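Local coordinates for glycoprotein (Chandipura virus, PDB 5MDM) that probably attaches the virion to host receptors and, triggered by endosomal acidity, changes shape to fuse the viral and endosomal membranes, at residues 341-346 with 384-389. Residues are numbered along the deposited sequence; the frame is centred on the assembly and turned at random.
Sequences PVLKEP and YKFPWH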
loop_
_atom_site.group_PDB
_atom_site.type_symbol
_atom_site.label_atom_id
_atom_site.label_comp_id
_atom_site.label_asym_id
_atom_site.label_seq_id
_atom_site.Cartn_x
_atom_site.Cartn_y
_atom_site.Cartn_z
ATOM N N PRO A 341 22.469 5.642 1.209
ATOM C CA PRO A 341 22.433 7.110 1.275
ATOM C C PRO A 341 23.696 7.676 1.899
ATOM O O PRO A 341 24.073 8.811 1.615
ATOM C CB PRO A 341 21.219 7.402 2.163
ATOM C CG PRO A 341 20.974 6.142 2.913
ATOM C CD PRO A 341 21.390 5.030 2.000
ATOM N N VAL A 342 24.339 6.880 2.745
ATOM C CA VAL A 342 25.639 7.232 3.295
ATOM C C VAL A 342 26.629 6.112 2.976
ATOM O O VAL A 342 26.305 4.935 3.127
ATOM C CB VAL A 342 25.549 7.505 4.811
ATOM C CG1 VAL A 342 24.561 6.545 5.471
ATOM C CG2 VAL A 342 26.929 7.443 5.462
ATOM N N LEU A 343 27.824 6.480 2.515
ATOM C CA LEU A 343 28.785 5.506 2.000
ATOM C C LEU A 343 30.142 5.592 2.687
ATOM O O LEU A 343 30.509 6.638 3.216
ATOM C CB LEU A 343 28.981 5.718 0.499
ATOM C CG LEU A 343 27.736 5.679 -0.386
ATOM C CD1 LEU A 343 28.036 6.300 -1.746
ATOM C CD2 LEU A 343 27.238 4.248 -0.538
ATOM N N LYS A 344 30.893 4.491 2.658
ATOM C CA LYS A 344 32.249 4.468 3.210
ATOM C C LYS A 344 33.264 5.075 2.242
ATOM O O LYS A 344 34.083 5.906 2.628
ATOM C CB LYS A 344 32.672 3.043 3.576
ATOM C CG LYS A 344 31.938 2.444 4.766
ATOM C CD LYS A 344 32.813 1.428 5.493
ATOM C CE LYS A 344 34.036 2.102 6.118
ATOM N NZ LYS A 344 35.031 1.128 6.647
ATOM N N GLU A 345 33.205 4.644 0.986
ATOM C CA GLU A 345 34.070 5.171 -0.065
ATOM C C GLU A 345 33.210 5.820 -1.155
ATOM O O GLU A 345 32.071 5.398 -1.379
ATOM C CB GLU A 345 34.939 4.052 -0.645
ATOM C CG GLU A 345 35.887 3.424 0.364
ATOM C CD GLU A 345 36.796 2.376 -0.255
ATOM O OE1 GLU A 345 37.728 1.910 0.437
ATOM O OE2 GLU A 345 36.581 2.016 -1.433
ATOM N N PRO A 346 33.746 6.845 -1.842
ATOM C CA PRO A 346 32.943 7.582 -2.825
ATOM C C PRO A 346 32.792 6.803 -4.131
ATOM O O PRO A 346 33.142 7.310 -5.199
ATOM C CB PRO A 346 33.771 8.844 -3.060
ATOM C CG PRO A 346 35.174 8.378 -2.894
ATOM C CD PRO A 346 35.146 7.308 -1.825
ATOM N N TYR A 384 30.395 9.333 3.257
ATOM C CA TYR A 384 29.965 10.190 2.163
ATOM C C TYR A 384 28.445 10.228 2.110
ATOM O O TYR A 384 27.793 9.186 2.041
ATOM C CB TYR A 384 30.545 9.696 0.838
ATOM C CG TYR A 384 32.055 9.739 0.797
ATOM C CD1 TYR A 384 32.813 8.645 1.192
ATOM C CD2 TYR A 384 32.723 10.878 0.371
ATOM C CE1 TYR A 384 34.197 8.686 1.161
ATOM C CE2 TYR A 384 34.103 10.928 0.332
ATOM C CZ TYR A 384 34.838 9.830 0.728
ATOM O OH TYR A 384 36.216 9.879 0.690
ATOM N N LYS A 385 27.886 11.434 2.148
ATOM C CA LYS A 385 26.439 11.606 2.262
ATOM C C LYS A 385 25.776 12.243 1.037
ATOM O O LYS A 385 26.189 13.314 0.558
ATOM C CB LYS A 385 26.093 12.411 3.519
ATOM C CG LYS A 385 26.630 11.812 4.813
ATOM C CD LYS A 385 26.161 12.605 6.030
ATOM C CE LYS A 385 26.651 11.987 7.335
ATOM N NZ LYS A 385 28.134 12.057 7.479
ATOM N N PHE A 386 24.754 11.551 0.538
ATOM C CA PHE A 386 23.836 12.083 -0.459
ATOM C C PHE A 386 22.554 12.462 0.261
ATOM O O PHE A 386 22.148 11.786 1.209
ATOM C CB PHE A 386 23.495 11.026 -1.517
ATOM C CG PHE A 386 24.594 10.767 -2.511
ATOM C CD1 PHE A 386 24.777 11.608 -3.597
ATOM C CD2 PHE A 386 25.427 9.665 -2.373
ATOM C CE1 PHE A 386 25.783 11.366 -4.520
ATOM C CE2 PHE A 386 26.433 9.419 -3.292
ATOM C CZ PHE A 386 26.611 10.272 -4.366
ATOM N N PRO A 387 21.905 13.546 -0.183
ATOM C CA PRO A 387 20.565 13.880 0.304
ATOM C C PRO A 387 19.572 12.847 -0.216
ATOM O O PRO A 387 19.633 12.479 -1.389
ATOM C CB PRO A 387 20.298 15.235 -0.338
ATOM C CG PRO A 387 21.132 15.226 -1.560
ATOM C CD PRO A 387 22.379 14.505 -1.192
ATOM N N TRP A 388 18.669 12.389 0.641
ATOM C CA TRP A 388 17.809 11.260 0.311
ATOM C C TRP A 388 16.959 11.453 -0.941
ATOM O O TRP A 388 16.555 10.481 -1.580
ATOM C CB TRP A 388 16.908 10.915 1.496
ATOM C CG TRP A 388 16.075 9.700 1.251
ATOM C CD1 TRP A 388 14.715 9.635 1.183
ATOM C CD2 TRP A 388 16.554 8.374 1.016
ATOM N NE1 TRP A 388 14.316 8.346 0.932
ATOM C CE2 TRP A 388 15.426 7.551 0.824
ATOM C CE3 TRP A 388 17.829 7.798 0.959
ATOM C CZ2 TRP A 388 15.534 6.186 0.573
ATOM C CZ3 TRP A 388 17.935 6.444 0.712
ATOM C CH2 TRP A 388 16.796 5.655 0.519
ATOM N N HIS A 389 16.691 12.702 -1.298
ATOM C CA HIS A 389 15.773 12.978 -2.396
ATOM C C HIS A 389 16.404 12.749 -3.760
ATOM O O HIS A 389 15.692 12.589 -4.748
ATOM C CB HIS A 389 15.219 14.395 -2.299
ATOM C CG HIS A 389 16.200 15.460 -2.671
ATOM N ND1 HIS A 389 16.243 16.025 -3.928
ATOM C CD2 HIS A 389 17.167 16.075 -1.949
ATOM C CE1 HIS A 389 17.196 16.938 -3.965
ATOM N NE2 HIS A 389 17.773 16.987 -2.778
#
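Tyr384 and Leu343 pair in antiparallel fashion through two backbone hydrogen bonds, Tyr384 N to Leu343 O and Leu343 N to Tyr384 O, each 2.7 Å, which defines them as a hydrogen-bonded pair. A third bond, Phe386 N to Pro341 O (3.0 Å, N-H...O angle 172°), continues the ladder beyond the non-hydrogen-bonded pair Val342-Lys385. The Tyr384 side chain can be followed outward. Its CB lies 3.9 Å from Leu343 O and shares a face of the sheet with Leu343 CB. With chi1 at -63°, CG stands anti to the carbonyl carbon, beside the backbone N. CD1 and CE1 meet Lys344 O at the ring edge, but also Pro346 N and Pro346 CD respectively, while CD2 and CE2 approach Pro346 CB. Pro346 CB sits 4.0 Å from the centroid of the Tyr384 ring and 8° off its normal, the evidence for a CH-pi contact over the face. CZ lies 3.6 Å from Pro346 CD, and OH approaches the same carbon. Further along, Leu343 CD1 touches the Phe386 edge at CE2 (3.8 Å), and Pro341 CB meets the Trp388 edge at CE3 (3.6 Å). Strand 342-343 is an outermost strand, within this chain, of an antiparallel sheet whose next strand is 383-385; segment 384-389 lies in a region assigned by similarity to trimerization. Strand 2-7 packs against Pro341, Phe386 and Trp388, helix 302-306 against Pro387, and Trp388 also contacts Pro341 of the second subunit.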